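Local coordinates for protein alkylhalidase CmlS (Streptomyces venezuelae, PDB 3I3L) that serves as a flavin-dependent halogenase in chloramphenicol biosynthesis, with its FAD held through a covalent bond to an aspartate, at residues P189-R192 against V196-Y199; S299-V304 against E365-Y370; R309-G314 against A357-T362; G349-A354 against Q487-E492. One frame throughout, in Å; residues are numbered along the deposited sequence.

Contact 1: residues P189-R192 against V196-Y199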
# COMPACT_ATOMS: atom_id res chain seq x y z
N PRO A 189 1.56 15.68 -14.70
CA PRO A 189 1.11 16.01 -16.09
C PRO A 189 0.98 14.82 -17.04
O PRO A 189 0.21 14.90 -17.98
CB PRO A 189 2.17 16.99 -16.61
CG PRO A 189 3.43 16.59 -15.81
CD PRO A 189 2.94 16.12 -14.42
N ILE A 190 1.70 13.72 -16.80
CA ILE A 190 1.71 12.66 -17.80
C ILE A 190 0.40 11.91 -17.91
O ILE A 190 -0.14 11.72 -19.03
CB ILE A 190 2.95 11.71 -17.66
CG1 ILE A 190 4.25 12.53 -17.69
CG2 ILE A 190 2.90 10.60 -18.74
CD1 ILE A 190 5.49 11.72 -17.95
N SER A 191 -0.16 11.46 -16.78
CA SER A 191 -1.42 10.68 -16.91
C SER A 191 -2.51 11.53 -17.55
O SER A 191 -3.40 11.01 -18.24
CB SER A 191 -1.93 10.12 -15.58
OG SER A 191 -2.09 11.19 -14.65
N ARG A 192 -2.44 12.84 -17.31
CA ARG A 192 -3.45 13.72 -17.83
C ARG A 192 -3.22 13.92 -19.32
O ARG A 192 -4.13 13.75 -20.14
CB ARG A 192 -3.43 15.09 -17.12
CG ARG A 192 -4.83 15.72 -17.05
CD ARG A 192 -5.43 15.91 -18.44
NE ARG A 192 -6.85 15.48 -18.59
CZ ARG A 192 -7.79 16.20 -19.24
NH1 ARG A 192 -9.05 15.74 -19.34
NH2 ARG A 192 -7.46 17.38 -19.81
N VAL A 196 -4.91 8.46 -19.69
CA VAL A 196 -4.99 7.06 -19.36
C VAL A 196 -5.46 6.84 -17.90
O VAL A 196 -5.56 5.70 -17.47
CB VAL A 196 -3.61 6.37 -19.57
CG1 VAL A 196 -3.26 6.37 -21.05
CG2 VAL A 196 -2.51 7.07 -18.75
N ARG A 197 -5.75 7.92 -17.16
CA ARG A 197 -6.33 7.78 -15.82
C ARG A 197 -7.77 7.20 -15.81
O ARG A 197 -8.65 7.63 -16.56
CB ARG A 197 -6.26 9.11 -15.03
CG ARG A 197 -6.78 8.95 -13.55
CD ARG A 197 -6.38 10.12 -12.68
NE ARG A 197 -4.93 10.32 -12.58
CZ ARG A 197 -4.36 11.39 -12.04
NH1 ARG A 197 -5.12 12.39 -11.56
NH2 ARG A 197 -3.01 11.45 -11.91
N GLN A 198 -7.98 6.17 -14.98
CA GLN A 198 -9.29 5.48 -14.90
C GLN A 198 -9.83 5.67 -13.49
O GLN A 198 -9.42 4.97 -12.56
CB GLN A 198 -9.19 3.99 -15.28
CG GLN A 198 -8.28 3.78 -16.51
CD GLN A 198 -7.82 2.30 -16.72
OE1 GLN A 198 -7.39 1.61 -15.76
NE2 GLN A 198 -7.90 1.83 -17.96
N TYR A 199 -10.67 6.68 -13.31
CA TYR A 199 -11.32 6.91 -12.04
C TYR A 199 -12.16 5.71 -11.65
O TYR A 199 -12.70 5.02 -12.50
CB TYR A 199 -12.12 8.21 -12.06
CG TYR A 199 -11.21 9.41 -11.91
CD1 TYR A 199 -10.74 9.80 -10.66
CD2 TYR A 199 -10.73 10.05 -13.03
CE1 TYR A 199 -9.85 10.93 -10.55
CE2 TYR A 199 -9.88 11.12 -12.97
CZ TYR A 199 -9.45 11.58 -11.75
OH TYR A 199 -8.60 12.64 -11.73
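The backbone hydrogen bond from Val-196 N to Ser-191 O, 3.3 Å long, ties the start of the returning chain to helix 189-194. It brings Ser-191 and Val-196 within 5.6 Å of each other, CA to CA. Beside it, Val-196 CG2 rests against the Ser-191 backbone, 4.1 Å from its O. The larger part of the contact is made by two polar side chains. Ser-191 points toward strand 197-200 and sets its OG 2.9 Å from Arg-197 NH2, but the angle is poor for a hydrogen bond and the hydroxyl meets the guanidinium obliquely. Arg-197 leaves the strand with CG anti to the backbone N (chi1 -176°), runs on nearly straight and then bends at chi3 (-60°), which brings NH2 up beside the serine hydroxyl. Its NH1 donates to Ser-186 O and, weakly, to Tyr-199 OH at 3.5 Å, the phenol oxygen lying at the edge of the guanidinium and in its plane. The same cation also meets the ring of Tyr-300. A leucine in place of Arg-197 would probably leave Ser-186 O without this donor and the Tyr-300 ring without its cation. The Arg-197 guanidinium is thus oriented by the Ser-186 carbonyl and the Tyr-300 ring, while Ser-191 OG is a close neighbour of NH2 and not a bonded partner.

Contact 2: residues S299-V304 against E365-Y370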
# COMPACT_ATOMS: atom_id res chain seq x y z
N SER A 299 -10.39 7.29 -5.68
CA SER A 299 -9.57 6.23 -6.20
C SER A 299 -9.54 6.25 -7.73
O SER A 299 -10.51 6.62 -8.33
CB SER A 299 -10.14 4.91 -5.73
OG SER A 299 -10.05 4.75 -4.32
N TYR A 300 -8.41 5.87 -8.34
CA TYR A 300 -8.25 5.67 -9.79
C TYR A 300 -6.94 4.91 -10.00
O TYR A 300 -6.01 5.00 -9.17
CB TYR A 300 -8.09 7.02 -10.51
CG TYR A 300 -7.00 7.93 -9.94
CD1 TYR A 300 -5.64 7.73 -10.26
CD2 TYR A 300 -7.31 8.97 -9.04
CE1 TYR A 300 -4.66 8.58 -9.78
CE2 TYR A 300 -6.32 9.83 -8.52
CZ TYR A 300 -5.00 9.61 -8.89
OH TYR A 300 -4.05 10.42 -8.35
N ASP A 301 -6.84 4.15 -11.10
CA ASP A 301 -5.51 3.72 -11.55
C ASP A 301 -5.26 4.26 -12.93
O ASP A 301 -5.84 5.32 -13.28
CB ASP A 301 -5.35 2.16 -11.45
CG ASP A 301 -6.37 1.41 -12.26
OD1 ASP A 301 -7.37 2.03 -12.72
OD2 ASP A 301 -6.20 0.19 -12.43
N THR A 302 -4.41 3.57 -13.73
CA THR A 302 -4.03 4.08 -15.08
C THR A 302 -4.09 2.88 -15.98
O THR A 302 -3.84 1.78 -15.56
CB THR A 302 -2.53 4.45 -15.24
OG1 THR A 302 -1.92 4.83 -13.98
CG2 THR A 302 -2.35 5.44 -16.23
N GLU A 303 -4.35 3.12 -17.25
CA GLU A 303 -4.20 2.09 -18.25
C GLU A 303 -2.72 1.72 -18.38
O GLU A 303 -2.41 0.57 -18.65
CB GLU A 303 -4.73 2.63 -19.59
CG GLU A 303 -4.86 1.63 -20.67
CD GLU A 303 -5.59 2.18 -21.94
OE1 GLU A 303 -5.89 3.41 -22.04
OE2 GLU A 303 -5.90 1.33 -22.83
N VAL A 304 -1.83 2.70 -18.17
CA VAL A 304 -0.38 2.55 -18.41
C VAL A 304 0.43 3.10 -17.22
O VAL A 304 0.41 4.28 -16.96
CB VAL A 304 0.06 3.26 -19.76
CG1 VAL A 304 1.54 2.93 -20.16
CG2 VAL A 304 -0.85 2.82 -20.96
N GLU A 365 -1.26 -5.08 -9.80
CA GLU A 365 -1.64 -6.11 -8.88
C GLU A 365 -1.72 -5.56 -7.45
O GLU A 365 -2.61 -5.95 -6.72
CB GLU A 365 -0.64 -7.27 -8.91
CG GLU A 365 -0.72 -8.04 -10.25
CD GLU A 365 0.08 -9.34 -10.27
OE1 GLU A 365 0.95 -9.53 -9.37
OE2 GLU A 365 -0.19 -10.15 -11.19
N ALA A 366 -0.80 -4.66 -7.07
CA ALA A 366 -0.88 -4.01 -5.73
C ALA A 366 -2.18 -3.21 -5.60
O ALA A 366 -2.89 -3.30 -4.58
CB ALA A 366 0.28 -3.15 -5.49
N TYR A 367 -2.51 -2.47 -6.66
CA TYR A 367 -3.67 -1.57 -6.66
C TYR A 367 -4.98 -2.39 -6.56
O TYR A 367 -5.83 -2.13 -5.73
CB TYR A 367 -3.71 -0.71 -7.95
CG TYR A 367 -4.95 0.11 -8.00
CD1 TYR A 367 -5.02 1.33 -7.30
CD2 TYR A 367 -6.10 -0.33 -8.71
CE1 TYR A 367 -6.18 2.11 -7.31
CE2 TYR A 367 -7.29 0.47 -8.73
CZ TYR A 367 -7.28 1.70 -8.00
OH TYR A 367 -8.41 2.51 -7.98
N GLU A 368 -5.10 -3.37 -7.44
CA GLU A 368 -6.29 -4.17 -7.56
C GLU A 368 -6.56 -4.99 -6.29
O GLU A 368 -7.71 -5.21 -5.91
CB GLU A 368 -6.22 -5.06 -8.81
CG GLU A 368 -6.77 -4.32 -10.07
CD GLU A 368 -6.57 -5.11 -11.39
OE1 GLU A 368 -6.36 -6.34 -11.34
OE2 GLU A 368 -6.62 -4.49 -12.48
N GLN A 369 -5.53 -5.39 -5.59
CA GLN A 369 -5.78 -6.25 -4.47
C GLN A 369 -6.02 -5.41 -3.18
O GLN A 369 -6.70 -5.85 -2.25
CB GLN A 369 -4.62 -7.22 -4.33
CG GLN A 369 -3.71 -6.92 -3.18
CD GLN A 369 -2.64 -7.98 -3.06
OE1 GLN A 369 -2.36 -8.72 -4.03
NE2 GLN A 369 -2.03 -8.10 -1.85
N TYR A 370 -5.47 -4.21 -3.12
CA TYR A 370 -5.85 -3.33 -2.07
C TYR A 370 -7.36 -2.98 -2.23
O TYR A 370 -8.10 -2.85 -1.23
CB TYR A 370 -5.03 -2.04 -2.11
CG TYR A 370 -5.45 -1.11 -1.06
CD1 TYR A 370 -5.09 -1.34 0.29
CD2 TYR A 370 -6.27 0.00 -1.35
CE1 TYR A 370 -5.53 -0.48 1.31
CE2 TYR A 370 -6.73 0.88 -0.32
CZ TYR A 370 -6.34 0.64 1.00
OH TYR A 370 -6.72 1.50 2.04
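Asp-301 and Tyr-367 make a CH-pi contact: Asp-301 CB stands over the centre of the phenol ring, 3.8 Å from its centroid and 12° off the normal. The carboxylate follows the methylene over the same ring, stacked with its plane 20° from that of the ring, and Asp-301 OD2 comes to 3.8 Å from Tyr-367 CD2. Tyr-367 reaches across to the strand with CG anti to the backbone N, which carries the ring away from helix 352-382. The backbone also meets the phenol, without a hydrogen bond. Tyr-300 O reaches Tyr-367 CE1 obliquely at 3.4 Å, and Tyr-367 OH sits 3.4 Å from Tyr-300 N at an angle too poor for one. Van der Waals contact with Ser-299 CB, 3.7 Å from that hydroxyl, completes the seat. Asp-301 OD2 and Glu-368 OE2 are 4.7 Å apart, like charges close enough that they may disfavour each other slightly. The strand and helix segments run roughly antiparallel, at 153° with axes 9.9 Å apart. The Tyr-300 side chain starts away from the helix, its hydroxyl bonding to Asp-315 O, while Asp-301 is bonded through its backbone to Gln-198 in the adjacent strand 197-200.

Contact 3: residues R309-G314 against A357-T362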
# COMPACT_ATOMS: atom_id res chain seq x y z
N ARG A 309 9.96 5.77 -22.51
CA ARG A 309 10.91 6.43 -21.63
C ARG A 309 10.33 7.08 -20.37
O ARG A 309 10.97 7.96 -19.79
CB ARG A 309 11.73 7.47 -22.43
CG ARG A 309 12.60 6.84 -23.48
CD ARG A 309 13.34 7.90 -24.41
NE ARG A 309 14.18 7.18 -25.41
CZ ARG A 309 15.41 6.70 -25.15
NH1 ARG A 309 15.95 6.87 -23.96
NH2 ARG A 309 16.07 6.01 -26.07
N PHE A 310 9.10 6.74 -20.00
CA PHE A 310 8.51 7.30 -18.78
C PHE A 310 7.99 6.22 -17.80
O PHE A 310 7.61 5.16 -18.21
CB PHE A 310 7.37 8.26 -19.11
CG PHE A 310 6.07 7.57 -19.57
CD1 PHE A 310 5.09 7.21 -18.62
CD2 PHE A 310 5.82 7.32 -20.91
CE1 PHE A 310 3.89 6.60 -19.04
CE2 PHE A 310 4.64 6.73 -21.33
CZ PHE A 310 3.67 6.37 -20.40
N PHE A 311 8.00 6.58 -16.52
CA PHE A 311 7.39 5.84 -15.46
C PHE A 311 6.53 6.83 -14.66
O PHE A 311 6.94 7.94 -14.41
CB PHE A 311 8.47 5.24 -14.52
CG PHE A 311 9.28 4.12 -15.15
CD1 PHE A 311 9.02 2.81 -14.84
CD2 PHE A 311 10.25 4.41 -16.10
CE1 PHE A 311 9.65 1.78 -15.45
CE2 PHE A 311 10.97 3.34 -16.71
CZ PHE A 311 10.67 2.05 -16.39
N LEU A 312 5.33 6.38 -14.22
CA LEU A 312 4.54 7.11 -13.24
C LEU A 312 4.72 6.46 -11.87
O LEU A 312 4.65 5.21 -11.76
CB LEU A 312 3.04 7.08 -13.64
CG LEU A 312 2.67 7.31 -15.12
CD1 LEU A 312 1.19 7.19 -15.30
CD2 LEU A 312 3.20 8.70 -15.69
N CYS A 313 4.94 7.27 -10.82
CA CYS A 313 5.12 6.76 -9.47
C CYS A 313 4.17 7.47 -8.48
O CYS A 313 3.87 8.65 -8.65
CB CYS A 313 6.58 7.00 -8.98
SG CYS A 313 7.85 6.23 -9.99
N GLY A 314 3.68 6.76 -7.45
CA GLY A 314 2.84 7.37 -6.44
C GLY A 314 1.50 7.84 -7.01
O GLY A 314 1.01 7.24 -7.92
N ALA A 357 6.73 -4.39 -18.63
CA ALA A 357 5.67 -5.31 -18.32
C ALA A 357 5.73 -5.71 -16.86
O ALA A 357 4.71 -5.85 -16.24
CB ALA A 357 5.69 -6.56 -19.28
N TRP A 358 6.93 -5.87 -16.30
CA TRP A 358 7.05 -6.14 -14.90
C TRP A 358 6.59 -4.93 -14.03
O TRP A 358 5.90 -5.10 -13.02
CB TRP A 358 8.47 -6.62 -14.52
CG TRP A 358 8.69 -6.60 -13.03
CD1 TRP A 358 8.41 -7.60 -12.14
CD2 TRP A 358 9.25 -5.52 -12.24
NE1 TRP A 358 8.76 -7.23 -10.88
CE2 TRP A 358 9.24 -5.95 -10.89
CE3 TRP A 358 9.75 -4.25 -12.54
CZ2 TRP A 358 9.70 -5.14 -9.85
CZ3 TRP A 358 10.19 -3.45 -11.51
CH2 TRP A 358 10.19 -3.90 -10.19
N TYR A 359 7.00 -3.72 -14.38
CA TYR A 359 6.59 -2.54 -13.59
C TYR A 359 5.03 -2.40 -13.62
O TYR A 359 4.43 -2.14 -12.61
CB TYR A 359 7.27 -1.27 -14.12
CG TYR A 359 7.01 -0.03 -13.26
CD1 TYR A 359 7.73 0.20 -12.07
CD2 TYR A 359 5.99 0.85 -13.60
CE1 TYR A 359 7.43 1.33 -11.25
CE2 TYR A 359 5.71 1.97 -12.84
CZ TYR A 359 6.43 2.21 -11.67
OH TYR A 359 6.12 3.33 -10.90
N ASN A 360 4.42 -2.60 -14.81
CA ASN A 360 2.96 -2.46 -14.95
C ASN A 360 2.19 -3.53 -14.18
O ASN A 360 1.26 -3.22 -13.42
CB ASN A 360 2.53 -2.52 -16.44
CG ASN A 360 2.78 -1.23 -17.16
OD1 ASN A 360 1.86 -0.41 -17.27
ND2 ASN A 360 4.02 -1.03 -17.67
N ARG A 361 2.60 -4.79 -14.34
CA ARG A 361 1.96 -5.90 -13.63
C ARG A 361 2.04 -5.72 -12.12
O ARG A 361 1.05 -5.87 -11.41
CB ARG A 361 2.62 -7.20 -14.01
CG ARG A 361 2.17 -8.36 -13.17
CD ARG A 361 2.91 -9.64 -13.64
NE ARG A 361 2.20 -10.83 -13.18
CZ ARG A 361 2.66 -11.67 -12.27
NH1 ARG A 361 3.84 -11.43 -11.70
NH2 ARG A 361 1.94 -12.76 -11.92
N THR A 362 3.21 -5.36 -11.64
CA THR A 362 3.44 -5.29 -10.22
C THR A 362 2.61 -4.19 -9.61
O THR A 362 2.02 -4.39 -8.54
CB THR A 362 4.99 -5.11 -9.90
OG1 THR A 362 5.64 -6.37 -10.11
CG2 THR A 362 5.21 -4.81 -8.48
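Phe-311 drives its ring edge into the face of Tyr-359, a T-shaped pair with centroids 5.1 Å apart and planes at 84°. The leading atom is Phe-311 CD1, which stands over the centre of the phenol, 3.8 Å from Tyr-359 CG and as close to CD2; neighbouring CE1 follows on the CB side. The two rings come from opposite partners of the interface. Tyr-359 extends toward strand 310-312 with CG anti to its backbone N (chi1 -174°), whereas Phe-311 has CG anti to its carbonyl carbon, which brings the CD1 edge of its ring to the helix. Further along the strand, Tyr-359 OH donates to Leu-312 O. The separation of 2.5 Å is very short, so its exact length is doubtful. The acceptor lies at the edge of the phenol, in its plane, whereas the hydroxyl is tilted 35° from the carbonyl plane of Leu-312. Cys-313 SG lies 3.5 Å from the same OH. The Phe-311 ring also stacks on His-356 and touches Ala-341 and Ile-342 of helix 327-347. Next along the chain, the N of Gly-314 is bonded to Ser-334 OG, while Asp-315 binds the cofactor. The phenol therefore does two jobs at once: its face receives the edge of the Phe-311 ring, and its buried hydroxyl is satisfied by a strand carbonyl two residues before Gly-314, which touches the FAD, joining helix 352-382 to the dinucleotide-binding sheet by apolar and polar means.

Contact 4: residues G349-A354 against Q487-E492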
# COMPACT_ATOMS: atom_id res chain seq x y z
N GLY A 349 19.31 -3.06 -22.75
CA GLY A 349 18.27 -2.38 -23.49
C GLY A 349 17.36 -3.35 -24.24
O GLY A 349 16.26 -2.97 -24.65
N ASP A 350 17.82 -4.58 -24.45
CA ASP A 350 16.97 -5.63 -25.03
C ASP A 350 15.81 -6.07 -24.08
O ASP A 350 14.93 -6.80 -24.49
CB ASP A 350 17.82 -6.89 -25.40
CG ASP A 350 18.69 -7.35 -24.26
OD1 ASP A 350 19.40 -6.52 -23.64
OD2 ASP A 350 18.70 -8.55 -23.95
N GLU A 351 15.89 -5.73 -22.81
CA GLU A 351 14.93 -6.21 -21.81
C GLU A 351 13.84 -5.14 -21.61
O GLU A 351 13.02 -5.26 -20.71
CB GLU A 351 15.66 -6.48 -20.47
CG GLU A 351 16.58 -7.73 -20.49
CD GLU A 351 17.26 -7.98 -19.17
OE1 GLU A 351 16.69 -7.61 -18.12
OE2 GLU A 351 18.40 -8.52 -19.15
N LYS A 352 13.85 -4.09 -22.44
CA LYS A 352 12.96 -2.97 -22.28
C LYS A 352 11.52 -3.36 -22.03
O LYS A 352 10.93 -2.90 -21.07
CB LYS A 352 12.99 -2.05 -23.48
CG LYS A 352 11.89 -0.96 -23.37
CD LYS A 352 11.51 -0.38 -24.75
CE LYS A 352 10.47 0.76 -24.59
NZ LYS A 352 10.08 1.42 -25.93
N ASP A 353 10.98 -4.20 -22.91
CA ASP A 353 9.59 -4.59 -22.87
C ASP A 353 9.26 -5.39 -21.64
O ASP A 353 8.26 -5.13 -20.96
CB ASP A 353 9.22 -5.41 -24.13
CG ASP A 353 9.10 -4.51 -25.40
OD1 ASP A 353 8.87 -3.28 -25.30
OD2 ASP A 353 9.20 -5.04 -26.51
N ALA A 354 10.12 -6.34 -21.33
CA ALA A 354 9.94 -7.20 -20.19
C ALA A 354 9.96 -6.36 -18.90
O ALA A 354 9.21 -6.62 -17.97
CB ALA A 354 11.03 -8.27 -20.18
N GLN A 487 10.63 -16.48 -16.20
CA GLN A 487 11.46 -15.33 -15.84
C GLN A 487 10.68 -14.25 -15.09
O GLN A 487 9.52 -13.98 -15.36
CB GLN A 487 12.13 -14.74 -17.09
CG GLN A 487 13.63 -14.34 -16.91
CD GLN A 487 14.57 -15.54 -16.67
OE1 GLN A 487 15.34 -15.59 -15.67
NE2 GLN A 487 14.52 -16.51 -17.58
N HIS A 488 11.32 -13.67 -14.09
CA HIS A 488 10.68 -12.66 -13.27
C HIS A 488 11.75 -11.69 -12.74
O HIS A 488 12.93 -12.03 -12.66
CB HIS A 488 9.88 -13.32 -12.12
CG HIS A 488 8.89 -12.40 -11.47
ND1 HIS A 488 7.71 -12.03 -12.08
CD2 HIS A 488 8.94 -11.73 -10.29
CE1 HIS A 488 7.07 -11.18 -11.30
NE2 HIS A 488 7.80 -10.97 -10.21
N TYR A 489 11.35 -10.50 -12.36
CA TYR A 489 12.25 -9.56 -11.74
C TYR A 489 11.99 -9.40 -10.28
O TYR A 489 10.85 -9.62 -9.79
CB TYR A 489 12.16 -8.21 -12.45
CG TYR A 489 12.66 -8.23 -13.89
CD1 TYR A 489 14.03 -8.32 -14.17
CD2 TYR A 489 11.80 -8.14 -14.94
CE1 TYR A 489 14.50 -8.33 -15.48
CE2 TYR A 489 12.27 -8.15 -16.28
CZ TYR A 489 13.63 -8.21 -16.50
OH TYR A 489 14.10 -8.21 -17.78
N ARG A 490 13.03 -9.01 -9.57
CA ARG A 490 12.89 -8.70 -8.16
C ARG A 490 13.88 -7.62 -7.80
O ARG A 490 15.02 -7.69 -8.23
CB ARG A 490 13.05 -10.00 -7.32
CG ARG A 490 13.58 -9.89 -5.91
CD ARG A 490 15.07 -10.41 -5.80
NE ARG A 490 15.64 -10.47 -4.42
CZ ARG A 490 14.94 -10.44 -3.27
NH1 ARG A 490 13.61 -10.33 -3.26
NH2 ARG A 490 15.57 -10.50 -2.10
N VAL A 491 13.47 -6.61 -7.04
CA VAL A 491 14.41 -5.62 -6.55
C VAL A 491 15.21 -6.19 -5.39
O VAL A 491 14.63 -6.51 -4.38
CB VAL A 491 13.67 -4.39 -6.07
CG1 VAL A 491 14.64 -3.41 -5.46
CG2 VAL A 491 12.88 -3.73 -7.28
N GLU A 492 16.53 -6.27 -5.51
CA GLU A 492 17.39 -6.68 -4.39
C GLU A 492 17.36 -5.64 -3.28
O GLU A 492 17.63 -4.48 -3.52
CB GLU A 492 18.85 -6.87 -4.90
CG GLU A 492 19.75 -7.64 -3.96
CD GLU A 492 20.24 -6.79 -2.84
OE1 GLU A 492 20.71 -5.65 -3.09
OE2 GLU A 492 20.14 -7.22 -1.67
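Where Glu-351, at the N-cap position, and Ala-354 begin helix 352-382, strand 483-491 passes by with Tyr-489 facing them, and the nearest CA atoms, those of Ala-354 and His-488, are still 8.8 Å apart. Side chains span that gap. Tyr-489 OH donates to Glu-351 OE1 at 2.7 Å, approaching from above the carboxylate plane, 39° out of it. The oxygen lies at the edge of the phenol, near the plane of the ring, and the two flat groups are only 23° from parallel. The bond is reached because Glu-351 stays extended beyond CG (chi2 -179°) and spreads along the phenol end, with its CB also 3.6 Å from Tyr-489 OH. Ala-354 covers the other edge: its O is 3.8 Å from Tyr-489 CE2, near the ring plane, and its CB packs at 4.1 Å from the same carbon. Glu-351 OE1 has a second partner, Arg-344 NE, in a salt bridge, so a single oxygen accepts from a phenol and a cation together, and the carboxylate is likely to remain ionised. A phenylalanine in place of Tyr-489 would probably leave Glu-351 OE1 without its phenol donor, and the strand without this tie to the helix start. Tyr-489 also touches Val-355 and Arg-344 on the helical side and Leu-498 in the next strand, 498-506. The contact thus sets the outer strand of the small antiparallel sheet, in the C-terminal family region, against helices 327-347 and 352-382 of the FAD-binding region.

Helix 352-382 strings three of the four together: contact 4 lies at its start, contact 3 about 12 Å on, and contact 2 a further 11 Å, centre to centre. Contacts 3 and 4 touch where Trp-358 and Arg-361 meet His-488. Contacts 1 and 2 share a sheet, with Val-196 O 2.9 Å from Glu-303 N, and Ile-190 packs on Leu-312 to join contact 1 to contact 3. The cofactor lies near three of them: the side chains of Cys-313, Tyr-300 and Arg-197 are about 6, 8 and 9 Å from FAD, whereas contact 4 is remote from its site.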